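PDB 3H6E: carbohydrate kinase, FGGY from Novosphingobium aromaticivorans, which probably transfers a phosphate group from ATP to a sugar or related polyol, although its own substrate is not established. Local coordinates for residues V73-G78 and A229-S234; T148-A153 and R197-V202; G335-P340 and A355-P360; F346-H351 and A375-T380. All coordinates share one frame; numbering follows the deposited sequence.

Contacts 1 and 2 belong to the N-terminal half of the two-domain FGGY kinase fold, contacts 3 and 4 to the C-terminal half. Contact 2 is nested within the chain closed by contact 1; their centres lie about 13 Å apart, and they meet where H77 CD2 comes within 3.2 Å of W152 NE1. Contacts 3 and 4 interleave along the chain, centres about 15 Å apart, with P340 CB 3.8 Å from Y349 CB. Between the pairs nothing touches: contacts 1 and 4 keep about 16 Å between nearest atoms. In FGGY kinases the substrates generally bind in the cleft between the halves; contact 1, about 10 Å from the chain's centre, is the most central of the four.

Contact 1 (V73-G78 and A229-S234); sequences VPVGHG and AGLHDS
V75 and G76 pair in parallel with L231 and H232, and here the packing is tightest. L231 N reaches P74 O at 3.2 Å, within the carbonyl plane, while G76 N meets L231 O at 3.0 Å, nearly along the C=O axis. D233 N closes on G76 O at 2.6 Å but comes from above that carbonyl, 49° out of its plane. G230 CA lies 3.0 Å from P74 O, so a beta-carbon on G230 would collide with that oxygen; the residue's phi of 92° likewise calls for glycine. On one face of the sheet V75 and L231 lie side by side, V75 CG2 4.0 Å from L231 CD1. These strands sit inside the mixed sheet of the N-terminal actin-like ATPase domain, where strand 71-76 lies between 9-13 and 226-232, and the latter runs on into helix 233-241. On the other face H232, its CG anti to the backbone N (chi1 176°), lays a ring edge along the backbone of H77 and G78, with H232 CD2 3.4 Å from H77 C; H232 N bonds to T169 OG1. The side nearer solvent is that of D233, which is partly exposed though it still packs on V75 and H77. Its OD1 lies 3.4 Å from V75 CG1 and its OD2 3.5 Å from H77 CB. D12 OD1 is close to D233 OD1, and this like-charged neighbour would probably raise the pKa of one of the two acids.

Contact 2 (T148-A153 and R197-V202); sequences TLLPWA and RFAPIV
L149, on edge strand 148-151 of a small antiparallel sheet in the N-terminal half, makes a single beta bridge to F198 in the loop ahead of strand 201-202. Two backbone bonds make the bridge, L149 reaching the residues on either side of F198: L149 N to R197 O at 2.7 Å, the donor standing 48° above the carbonyl plane, and A199 N to L149 O at 2.9 Å, almost along the C=O axis. The main bump is the leucine. Its CB sits 3.7 Å over the centroid of the F198 ring, only 2° off the normal, a CH-pi contact squarely on the face. Farther out, L149 CD1 lies 3.9 Å from F198 CE2 and equally 3.9 Å from R197 CB, so the branch fits between the ring and the start of the arginine chain. That chain runs beside L149, extended from CG to NE, and carries its guanidinium to a salt bridge with D137. At the ring's edge P151 CD stands 4.5 Å from F198 CE1, while L177 and L171 also touch the phenylalanine. An alanine in place of F198 would remove the ring face under L149 CB and would probably loosen the loop's packing on the strand. A smaller knob enters from A199, which points toward the strand: A199 CB nestles among L149 O, L150 CD1 and T148, its distance to T148 CG2 being 4.1 Å.

Contact 3 (G335-P340 and A355-P360); sequences GRMILP and AWINRP
Four backbone bonds join strands 337-339 and 355-357 into a two-stranded antiparallel ribbon in the C-terminal half. M337 N to I357 O, 3.1 Å, and L339 N to A355 O, 2.8 Å, are the good ones; the return bonds I357 N to M337 O and A355 N to L339 O are weak. Aromatic contact is concentrated at the non-hydrogen-bonded pair. I338 CG1 stands 3.4 Å from the centroid of the six-membered ring of W356, 17° off its normal, a CH-pi contact, and R359 CD lies over the opposite face. A serine in place of W356 would take away the indole between I338 and R359 and would probably leave both less well packed. Apolar contacts fill the other face: CE of selenomethionine M337 is 3.7 Å from I357 CD1, which L339 CD1 approaches to 4.1 Å. Beyond the strands, R336 CD slides past P360 CG at 3.6 Å, while N358 ND2 bonds to H334 O. Cross-strand bonding is thus uneven, and helix 457-468 takes up the carbonyls of R336 and I338 through Y460 OH and W464 NE1; the ribbon is greasy on the M337 face, and on the other an indole is covered by the carbon parts of an isoleucine and an arginine.

Contact 4 (F346-H351 and A375-T380); sequences FGPYPH and ALVADT
Y349 lays the edge of its ring along V377, Y349 CE2 being 4.1 Å from V377 CG1, and ends tip to tip with T380 on helix 363-384. The two hydroxyls, Y349 OH and T380 OG1, form a very short hydrogen bond of 2.3 Å in which either may be the donor, a separation below the usual range and perhaps partly an imprecision of the model. T380 is set for it by a chi1 of -68°, which puts OG1 anti to the carbonyl carbon and leaves CG2 for the loop: T380 CG2 lies 3.8 Å from P348 CB. Next door the proline ring crosses the valine at about a right angle, P348 CD resting 3.8 Å from V377 CG1. Thus P348 and Y349, in the long loop between strands 337-339 and 355-357, cover one flank of the helix within the C-terminal half. W464 and V468 of helix 457-468 also touch Y349, and F298 lies against both P348 and V377. The chemistry is one polar link beside a small apolar patch, so the hydroxyl pair is likely to fix where the tip of the ring ends, while the carbons fill around it. R280, in cation-pi contact with the same ring, would probably polarise the phenol and make its hydroxyl a somewhat better donor.

Contact 1 (V73-G78 and A229-S234)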
loop_
_atom_site.group_PDB
_atom_site.type_symbol
_atom_site.label_atom_id
_atom_site.label_comp_id
_atom_site.label_asym_id
_atom_site.label_seq_id
_atom_site.Cartn_x
_atom_site.Cartn_y
_atom_site.Cartn_z
ATOM N N VAL A 73 4.927 -17.835 -4.125
ATOM C CA VAL A 73 5.161 -16.427 -4.423
ATOM C C VAL A 73 5.158 -15.575 -3.154
ATOM O O VAL A 73 4.187 -15.577 -2.402
ATOM C CB VAL A 73 4.161 -15.881 -5.460
ATOM C CG1 VAL A 73 2.816 -16.571 -5.322
ATOM C CG2 VAL A 73 4.038 -14.362 -5.338
ATOM N N PRO A 74 6.264 -14.854 -2.915
ATOM C CA PRO A 74 6.521 -14.057 -1.711
ATOM C C PRO A 74 5.907 -12.667 -1.789
ATOM O O PRO A 74 5.862 -12.074 -2.865
ATOM C CB PRO A 74 8.054 -13.934 -1.689
ATOM C CG PRO A 74 8.558 -14.774 -2.849
ATOM C CD PRO A 74 7.428 -14.863 -3.811
ATOM N N VAL A 75 5.445 -12.160 -0.650
ATOM C CA VAL A 75 4.877 -10.821 -0.558
ATOM C C VAL A 75 5.397 -10.138 0.702
ATOM O O VAL A 75 5.365 -10.717 1.788
ATOM C CB VAL A 75 3.341 -10.858 -0.499
ATOM C CG1 VAL A 75 2.786 -9.456 -0.301
ATOM C CG2 VAL A 75 2.773 -11.490 -1.757
ATOM N N GLY A 76 5.878 -8.908 0.556
ATOM C CA GLY A 76 6.443 -8.188 1.681
ATOM C C GLY A 76 5.978 -6.751 1.781
ATOM O O GLY A 76 5.783 -6.072 0.773
ATOM N N HIS A 77 5.786 -6.289 3.008
ATOM C CA HIS A 77 5.512 -4.886 3.244
ATOM C C HIS A 77 6.725 -4.074 2.786
ATOM O O HIS A 77 7.834 -4.605 2.665
ATOM C CB HIS A 77 5.231 -4.642 4.726
ATOM C CG HIS A 77 6.452 -4.709 5.589
ATOM N ND1 HIS A 77 7.295 -3.634 5.767
ATOM C CD2 HIS A 77 6.972 -5.720 6.326
ATOM C CE1 HIS A 77 8.285 -3.981 6.571
ATOM N NE2 HIS A 77 8.112 -5.241 6.925
ATOM N N GLY A 78 6.513 -2.788 2.531
ATOM C CA GLY A 78 7.581 -1.921 2.065
ATOM C C GLY A 78 8.408 -1.316 3.182
ATOM O O GLY A 78 8.196 -1.609 4.360
ATOM N N ALA A 229 9.799 -14.028 -7.789
ATOM C CA ALA A 229 10.414 -12.840 -7.211
ATOM C C ALA A 229 9.535 -12.279 -6.100
ATOM O O ALA A 229 10.006 -12.007 -4.998
ATOM C CB ALA A 229 10.655 -11.793 -8.280
ATOM N N GLY A 230 8.250 -12.122 -6.393
ATOM C CA GLY A 230 7.317 -11.584 -5.424
ATOM C C GLY A 230 7.199 -10.080 -5.557
ATOM O O GLY A 230 7.745 -9.489 -6.493
ATOM N N LEU A 231 6.500 -9.454 -4.618
ATOM C CA LEU A 231 6.236 -8.025 -4.714
ATOM C C LEU A 231 5.902 -7.370 -3.383
ATOM O O LEU A 231 5.874 -8.017 -2.338
ATOM C CB LEU A 231 5.109 -7.761 -5.715
ATOM C CG LEU A 231 3.884 -8.678 -5.647
ATOM C CD1 LEU A 231 3.086 -8.455 -4.373
ATOM C CD2 LEU A 231 3.006 -8.467 -6.867
ATOM N N HIS A 232 5.647 -6.068 -3.446
ATOM C CA HIS A 232 5.307 -5.284 -2.269
ATOM C C HIS A 232 3.851 -5.519 -1.863
ATOM O O HIS A 232 2.977 -5.664 -2.720
ATOM C CB HIS A 232 5.560 -3.800 -2.552
ATOM C CG HIS A 232 5.161 -2.892 -1.433
ATOM N ND1 HIS A 232 4.335 -1.804 -1.611
ATOM C CD2 HIS A 232 5.467 -2.918 -0.113
ATOM C CE1 HIS A 232 4.154 -1.196 -0.454
ATOM N NE2 HIS A 232 4.829 -1.851 0.472
ATOM N N ASP A 233 3.603 -5.571 -0.556
ATOM C CA ASP A 233 2.247 -5.661 -0.014
ATOM C C ASP A 233 1.239 -4.948 -0.895
ATOM O O ASP A 233 0.344 -5.570 -1.456
ATOM C CB ASP A 233 2.178 -5.047 1.390
ATOM C CG ASP A 233 2.095 -6.091 2.478
ATOM O OD1 ASP A 233 2.017 -7.289 2.137
ATOM O OD2 ASP A 233 2.105 -5.721 3.671
ATOM N N SER A 234 1.397 -3.635 -1.018
ATOM C CA SER A 234 0.383 -2.798 -1.654
ATOM C C SER A 234 0.080 -3.157 -3.103
ATOM O O SER A 234 -1.060 -3.011 -3.548
ATOM C CB SER A 234 0.750 -1.317 -1.550
ATOM O OG SER A 234 0.368 -0.796 -0.290
#

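Contact 2 (T148-A153 and R197-V202)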
loop_
_atom_site.group_PDB
_atom_site.type_symbol
_atom_site.label_atom_id
_atom_site.label_comp_id
_atom_site.label_asym_id
_atom_site.label_seq_id
_atom_site.Cartn_x
_atom_site.Cartn_y
_atom_site.Cartn_z
ATOM N N THR A 148 25.237 -7.418 -0.035
ATOM C CA THR A 148 24.273 -7.434 -1.116
ATOM C C THR A 148 22.966 -6.912 -0.548
ATOM O O THR A 148 22.524 -7.354 0.510
ATOM C CB THR A 148 24.061 -8.850 -1.660
ATOM O OG1 THR A 148 25.254 -9.283 -2.322
ATOM C CG2 THR A 148 22.888 -8.879 -2.644
ATOM N N LEU A 149 22.362 -5.949 -1.231
ATOM C CA LEU A 149 21.111 -5.373 -0.759
ATOM C C LEU A 149 19.933 -5.974 -1.509
ATOM O O LEU A 149 20.060 -6.377 -2.666
ATOM C CB LEU A 149 21.133 -3.851 -0.878
ATOM C CG LEU A 149 22.057 -3.195 0.149
ATOM C CD1 LEU A 149 22.105 -1.684 -0.027
ATOM C CD2 LEU A 149 21.615 -3.565 1.558
ATOM N N LEU A 150 18.786 -6.022 -0.844
ATOM C CA LEU A 150 17.691 -6.849 -1.311
ATOM C C LEU A 150 16.421 -6.535 -0.522
ATOM O O LEU A 150 16.400 -6.647 0.705
ATOM C CB LEU A 150 18.096 -8.314 -1.136
ATOM C CG LEU A 150 17.276 -9.438 -1.756
ATOM C CD1 LEU A 150 18.095 -10.710 -1.830
ATOM C CD2 LEU A 150 16.066 -9.661 -0.921
ATOM N N PRO A 151 15.353 -6.132 -1.228
ATOM C CA PRO A 151 14.103 -5.746 -0.564
ATOM C C PRO A 151 13.547 -6.854 0.329
ATOM O O PRO A 151 13.876 -8.022 0.143
ATOM C CB PRO A 151 13.152 -5.483 -1.739
ATOM C CG PRO A 151 14.046 -5.155 -2.884
ATOM C CD PRO A 151 15.261 -6.010 -2.693
ATOM N N TRP A 152 12.705 -6.471 1.283
ATOM C CA TRP A 152 12.128 -7.389 2.262
ATOM C C TRP A 152 11.395 -8.564 1.614
ATOM O O TRP A 152 11.622 -9.721 1.967
ATOM C CB TRP A 152 11.195 -6.601 3.182
ATOM C CG TRP A 152 10.430 -7.399 4.203
ATOM C CD1 TRP A 152 9.074 -7.450 4.349
ATOM C CD2 TRP A 152 10.975 -8.227 5.239
ATOM N NE1 TRP A 152 8.741 -8.260 5.404
ATOM C CE2 TRP A 152 9.889 -8.751 5.967
ATOM C CE3 TRP A 152 12.272 -8.578 5.617
ATOM C CZ2 TRP A 152 10.061 -9.612 7.047
ATOM C CZ3 TRP A 152 12.440 -9.433 6.690
ATOM C CH2 TRP A 152 11.342 -9.940 7.392
ATOM N N ALA A 153 10.524 -8.267 0.656
ATOM C CA ALA A 153 9.766 -9.305 -0.028
ATOM C C ALA A 153 10.688 -10.321 -0.705
ATOM O O ALA A 153 10.488 -11.532 -0.593
ATOM C CB ALA A 153 8.823 -8.681 -1.045
ATOM N N ARG A 197 25.163 -2.173 -4.868
ATOM C CA ARG A 197 25.056 -3.217 -3.851
ATOM C C ARG A 197 23.811 -4.093 -4.020
ATOM O O ARG A 197 23.742 -5.186 -3.459
ATOM C CB ARG A 197 25.042 -2.603 -2.453
ATOM C CG ARG A 197 26.251 -1.753 -2.109
ATOM C CD ARG A 197 26.062 -1.143 -0.726
ATOM N NE ARG A 197 27.116 -0.203 -0.363
ATOM C CZ ARG A 197 27.110 0.520 0.754
ATOM N NH1 ARG A 197 26.101 0.413 1.612
ATOM N NH2 ARG A 197 28.110 1.353 1.014
ATOM N N PHE A 198 22.833 -3.613 -4.781
ATOM C CA PHE A 198 21.562 -4.325 -4.935
ATOM C C PHE A 198 21.624 -5.578 -5.813
ATOM O O PHE A 198 22.292 -5.606 -6.848
ATOM C CB PHE A 198 20.472 -3.377 -5.447
ATOM C CG PHE A 198 19.769 -2.623 -4.355
ATOM C CD1 PHE A 198 18.609 -3.124 -3.788
ATOM C CD2 PHE A 198 20.272 -1.418 -3.888
ATOM C CE1 PHE A 198 17.961 -2.439 -2.781
ATOM C CE2 PHE A 198 19.628 -0.728 -2.878
ATOM C CZ PHE A 198 18.469 -1.242 -2.323
ATOM N N ALA A 199 20.911 -6.614 -5.383
ATOM C CA ALA A 199 20.747 -7.818 -6.183
ATOM C C ALA A 199 20.083 -7.471 -7.512
ATOM O O ALA A 199 19.248 -6.569 -7.570
ATOM C CB ALA A 199 19.920 -8.831 -5.429
ATOM N N PRO A 200 20.459 -8.182 -8.587
ATOM C CA PRO A 200 19.943 -7.879 -9.927
ATOM C C PRO A 200 18.426 -7.782 -9.938
ATOM O O PRO A 200 17.748 -8.640 -9.372
ATOM C CB PRO A 200 20.409 -9.075 -10.759
ATOM C CG PRO A 200 21.646 -9.538 -10.068
ATOM C CD PRO A 200 21.399 -9.317 -8.600
ATOM N N ILE A 201 17.902 -6.735 -10.562
ATOM C CA ILE A 201 16.460 -6.534 -10.632
ATOM C C ILE A 201 15.783 -7.550 -11.546
ATOM O O ILE A 201 16.241 -7.814 -12.661
ATOM C CB ILE A 201 16.101 -5.107 -11.091
ATOM C CG1 ILE A 201 16.340 -4.112 -9.951
ATOM C CG2 ILE A 201 14.654 -5.051 -11.557
ATOM C CD1 ILE A 201 16.138 -2.661 -10.343
ATOM N N VAL A 202 14.691 -8.116 -11.049
ATOM C CA VAL A 202 13.916 -9.118 -11.770
ATOM C C VAL A 202 12.446 -8.717 -11.708
ATOM O O VAL A 202 12.060 -7.887 -10.881
ATOM C CB VAL A 202 14.140 -10.522 -11.158
ATOM C CG1 VAL A 202 12.846 -11.293 -11.015
ATOM C CG2 VAL A 202 15.163 -11.301 -11.968
#

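Contact 3 (G335-P340 and A355-P360)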
loop_
_atom_site.group_PDB
_atom_site.type_symbol
_atom_site.label_atom_id
_atom_site.label_comp_id
_atom_site.label_asym_id
_atom_site.label_seq_id
_atom_site.Cartn_x
_atom_site.Cartn_y
_atom_site.Cartn_z
ATOM N N GLY A 335 -26.648 23.142 4.539
ATOM C CA GLY A 335 -25.258 23.523 4.379
ATOM C C GLY A 335 -24.401 23.123 5.563
ATOM O O GLY A 335 -23.392 23.765 5.857
ATOM N N ARG A 336 -24.806 22.056 6.247
ATOM C CA ARG A 336 -24.042 21.536 7.376
ATOM C C ARG A 336 -22.799 20.822 6.862
ATOM O O ARG A 336 -22.905 19.777 6.220
ATOM C CB ARG A 336 -24.884 20.556 8.196
ATOM C CG ARG A 336 -26.221 21.093 8.672
ATOM C CD ARG A 336 -26.770 20.213 9.791
ATOM N NE ARG A 336 -28.218 20.329 9.933
ATOM C CZ ARG A 336 -28.827 21.335 10.549
ATOM N NH1 ARG A 336 -28.108 22.317 11.074
ATOM N NH2 ARG A 336 -30.151 21.360 10.634
HETATM N N MSE A 337 -21.621 21.371 7.145
HETATM C CA MSE A 337 -20.399 20.789 6.597
HETATM C C MSE A 337 -19.126 20.995 7.430
HETATM O O MSE A 337 -19.123 21.723 8.425
HETATM C CB MSE A 337 -20.181 21.302 5.177
HETATM C CG MSE A 337 -19.835 22.768 5.117
HETATM SE SE MSE A 337 -19.899 23.434 3.295
HETATM C CE MSE A 337 -18.670 24.932 3.509
ATOM N N ILE A 338 -18.052 20.341 6.990
ATOM C CA ILE A 338 -16.768 20.319 7.692
ATOM C C ILE A 338 -15.653 20.829 6.792
ATOM O O ILE A 338 -15.528 20.393 5.651
ATOM C CB ILE A 338 -16.390 18.880 8.091
ATOM C CG1 ILE A 338 -17.512 18.227 8.899
ATOM C CG2 ILE A 338 -15.064 18.858 8.848
ATOM C CD1 ILE A 338 -17.407 16.711 8.970
ATOM N N LEU A 339 -14.829 21.734 7.306
ATOM C CA LEU A 339 -13.689 22.241 6.548
ATOM C C LEU A 339 -12.380 21.571 6.980
ATOM O O LEU A 339 -12.153 21.355 8.169
ATOM C CB LEU A 339 -13.585 23.758 6.697
ATOM C CG LEU A 339 -14.872 24.549 6.452
ATOM C CD1 LEU A 339 -14.582 26.037 6.451
ATOM C CD2 LEU A 339 -15.531 24.139 5.147
ATOM N N PRO A 340 -11.522 21.232 6.004
ATOM C CA PRO A 340 -10.198 20.633 6.225
ATOM C C PRO A 340 -9.269 21.608 6.941
ATOM O O PRO A 340 -9.436 22.814 6.771
ATOM C CB PRO A 340 -9.681 20.389 4.802
ATOM C CG PRO A 340 -10.895 20.393 3.935
ATOM C CD PRO A 340 -11.830 21.373 4.572
ATOM N N ALA A 355 -12.944 23.527 10.698
ATOM C CA ALA A 355 -14.109 24.239 11.213
ATOM C C ALA A 355 -15.418 23.596 10.773
ATOM O O ALA A 355 -15.522 23.067 9.669
ATOM C CB ALA A 355 -14.074 25.701 10.785
ATOM N N TRP A 356 -16.419 23.647 11.647
ATOM C CA TRP A 356 -17.768 23.231 11.289
ATOM C C TRP A 356 -18.529 24.409 10.695
ATOM O O TRP A 356 -18.098 25.559 10.794
ATOM C CB TRP A 356 -18.524 22.726 12.518
ATOM C CG TRP A 356 -18.414 21.256 12.768
ATOM C CD1 TRP A 356 -17.680 20.642 13.739
ATOM C CD2 TRP A 356 -19.075 20.213 12.046
ATOM N NE1 TRP A 356 -17.840 19.281 13.664
ATOM C CE2 TRP A 356 -18.693 18.992 12.631
ATOM C CE3 TRP A 356 -19.953 20.194 10.960
ATOM C CZ2 TRP A 356 -19.156 17.766 12.165
ATOM C CZ3 TRP A 356 -20.412 18.977 10.500
ATOM C CH2 TRP A 356 -20.013 17.779 11.101
ATOM N N ILE A 357 -19.667 24.114 10.081
ATOM C CA ILE A 357 -20.583 25.147 9.618
ATOM C C ILE A 357 -21.996 24.604 9.727
ATOM O O ILE A 357 -22.350 23.623 9.069
ATOM C CB ILE A 357 -20.287 25.572 8.179
ATOM C CG1 ILE A 357 -19.036 26.451 8.138
ATOM C CG2 ILE A 357 -21.471 26.322 7.599
ATOM C CD1 ILE A 357 -18.575 26.792 6.742
ATOM N N ASN A 358 -22.800 25.238 10.571
ATOM C CA ASN A 358 -24.094 24.681 10.926
ATOM C C ASN A 358 -23.883 23.247 11.397
ATOM O O ASN A 358 -24.359 22.292 10.781
ATOM C CB ASN A 358 -25.056 24.734 9.739
ATOM C CG ASN A 358 -25.150 26.121 9.131
ATOM O OD1 ASN A 358 -24.739 27.110 9.740
ATOM N ND2 ASN A 358 -25.693 26.201 7.922
ATOM N N ARG A 359 -23.133 23.112 12.485
ATOM C CA ARG A 359 -22.847 21.807 13.058
ATOM C C ARG A 359 -24.136 21.112 13.468
ATOM O O ARG A 359 -24.941 21.675 14.205
ATOM C CB ARG A 359 -21.894 21.955 14.249
ATOM C CG ARG A 359 -21.971 20.848 15.289
ATOM C CD ARG A 359 -20.574 20.451 15.742
ATOM N NE ARG A 359 -20.489 20.172 17.174
ATOM C CZ ARG A 359 -19.639 20.780 17.996
ATOM N NH1 ARG A 359 -18.797 21.695 17.527
ATOM N NH2 ARG A 359 -19.618 20.469 19.287
ATOM N N PRO A 360 -24.344 19.886 12.969
ATOM C CA PRO A 360 -25.527 19.119 13.368
ATOM C C PRO A 360 -25.374 18.744 14.831
ATOM O O PRO A 360 -24.247 18.580 15.299
ATOM C CB PRO A 360 -25.458 17.864 12.487
ATOM C CG PRO A 360 -24.399 18.144 11.454
ATOM C CD PRO A 360 -23.458 19.115 12.085
#

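Contact 4 (F346-H351 and A375-T380)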
loop_
_atom_site.group_PDB
_atom_site.type_symbol
_atom_site.label_atom_id
_atom_site.label_comp_id
_atom_site.label_asym_id
_atom_site.label_seq_id
_atom_site.Cartn_x
_atom_site.Cartn_y
_atom_site.Cartn_z
ATOM N N PHE A 346 -0.917 16.862 6.721
ATOM C CA PHE A 346 -1.197 15.671 5.928
ATOM C C PHE A 346 -2.322 15.899 4.930
ATOM O O PHE A 346 -3.268 16.644 5.197
ATOM C CB PHE A 346 -1.546 14.494 6.842
ATOM C CG PHE A 346 -0.453 14.133 7.805
ATOM C CD1 PHE A 346 0.472 13.151 7.486
ATOM C CD2 PHE A 346 -0.345 14.778 9.023
ATOM C CE1 PHE A 346 1.481 12.817 8.369
ATOM C CE2 PHE A 346 0.660 14.451 9.911
ATOM C CZ PHE A 346 1.575 13.466 9.581
ATOM N N GLY A 347 -2.218 15.244 3.780
ATOM C CA GLY A 347 -3.248 15.331 2.765
ATOM C C GLY A 347 -3.083 16.508 1.825
ATOM O O GLY A 347 -2.048 17.181 1.824
ATOM N N PRO A 348 -4.113 16.757 1.006
ATOM C CA PRO A 348 -4.133 17.840 0.019
ATOM C C PRO A 348 -4.227 19.216 0.671
ATOM O O PRO A 348 -3.810 20.197 0.061
ATOM C CB PRO A 348 -5.406 17.558 -0.786
ATOM C CG PRO A 348 -5.748 16.135 -0.495
ATOM C CD PRO A 348 -5.301 15.898 0.902
ATOM N N TYR A 349 -4.766 19.286 1.885
ATOM C CA TYR A 349 -4.945 20.567 2.566
ATOM C C TYR A 349 -4.204 20.616 3.895
ATOM O O TYR A 349 -4.829 20.810 4.940
ATOM C CB TYR A 349 -6.430 20.830 2.825
ATOM C CG TYR A 349 -7.313 20.685 1.609
ATOM C CD1 TYR A 349 -7.586 21.773 0.791
ATOM C CD2 TYR A 349 -7.879 19.462 1.282
ATOM C CE1 TYR A 349 -8.395 21.644 -0.321
ATOM C CE2 TYR A 349 -8.692 19.323 0.173
ATOM C CZ TYR A 349 -8.945 20.417 -0.622
ATOM O OH TYR A 349 -9.756 20.285 -1.719
ATOM N N PRO A 350 -2.871 20.467 3.855
ATOM C CA PRO A 350 -2.061 20.286 5.064
ATOM C C PRO A 350 -2.372 21.318 6.137
ATOM O O PRO A 350 -2.386 20.971 7.318
ATOM C CB PRO A 350 -0.631 20.484 4.559
ATOM C CG PRO A 350 -0.686 20.168 3.122
ATOM C CD PRO A 350 -2.036 20.612 2.652
ATOM N N HIS A 351 -2.619 22.563 5.728
ATOM C CA HIS A 351 -2.833 23.661 6.670
ATOM C C HIS A 351 -4.254 24.231 6.660
ATOM O O HIS A 351 -4.481 25.345 7.134
ATOM C CB HIS A 351 -1.834 24.788 6.412
ATOM C CG HIS A 351 -0.402 24.363 6.520
ATOM N ND1 HIS A 351 0.491 24.477 5.477
ATOM C CD2 HIS A 351 0.289 23.812 7.548
ATOM C CE1 HIS A 351 1.670 24.019 5.857
ATOM N NE2 HIS A 351 1.576 23.613 7.110
ATOM N N ALA A 375 -15.320 12.511 1.066
ATOM C CA ALA A 375 -15.565 12.375 -0.363
ATOM C C ALA A 375 -14.960 13.561 -1.100
ATOM O O ALA A 375 -14.353 13.408 -2.159
ATOM C CB ALA A 375 -17.053 12.282 -0.639
ATOM N N LEU A 376 -15.118 14.744 -0.516
ATOM C CA LEU A 376 -14.644 15.979 -1.125
ATOM C C LEU A 376 -13.125 16.061 -1.125
ATOM O O LEU A 376 -12.524 16.526 -2.091
ATOM C CB LEU A 376 -15.245 17.183 -0.402
ATOM C CG LEU A 376 -16.775 17.250 -0.470
ATOM C CD1 LEU A 376 -17.361 18.016 0.708
ATOM C CD2 LEU A 376 -17.246 17.834 -1.803
ATOM N N VAL A 377 -12.509 15.607 -0.038
ATOM C CA VAL A 377 -11.058 15.612 0.063
ATOM C C VAL A 377 -10.469 14.506 -0.811
ATOM O O VAL A 377 -9.400 14.673 -1.396
ATOM C CB VAL A 377 -10.575 15.446 1.520
ATOM C CG1 VAL A 377 -9.053 15.462 1.581
ATOM C CG2 VAL A 377 -11.155 16.542 2.402
ATOM N N ALA A 378 -11.171 13.380 -0.899
ATOM C CA ALA A 378 -10.765 12.307 -1.799
ATOM C C ALA A 378 -10.897 12.794 -3.233
ATOM O O ALA A 378 -10.083 12.463 -4.094
ATOM C CB ALA A 378 -11.610 11.066 -1.581
ATOM N N ASP A 379 -11.928 13.595 -3.473
ATOM C CA ASP A 379 -12.174 14.178 -4.785
ATOM C C ASP A 379 -11.007 15.060 -5.216
ATOM O O ASP A 379 -10.550 14.989 -6.354
ATOM C CB ASP A 379 -13.464 14.998 -4.759
ATOM C CG ASP A 379 -13.714 15.727 -6.059
ATOM O OD1 ASP A 379 -14.201 15.083 -7.015
ATOM O OD2 ASP A 379 -13.426 16.943 -6.120
ATOM N N THR A 380 -10.534 15.895 -4.298
ATOM C CA THR A 380 -9.382 16.745 -4.561
ATOM C C THR A 380 -8.126 15.908 -4.797
ATOM O O THR A 380 -7.320 16.220 -5.673
ATOM C CB THR A 380 -9.138 17.727 -3.393
ATOM O OG1 THR A 380 -10.208 18.678 -3.341
ATOM C CG2 THR A 380 -7.818 18.467 -3.565
#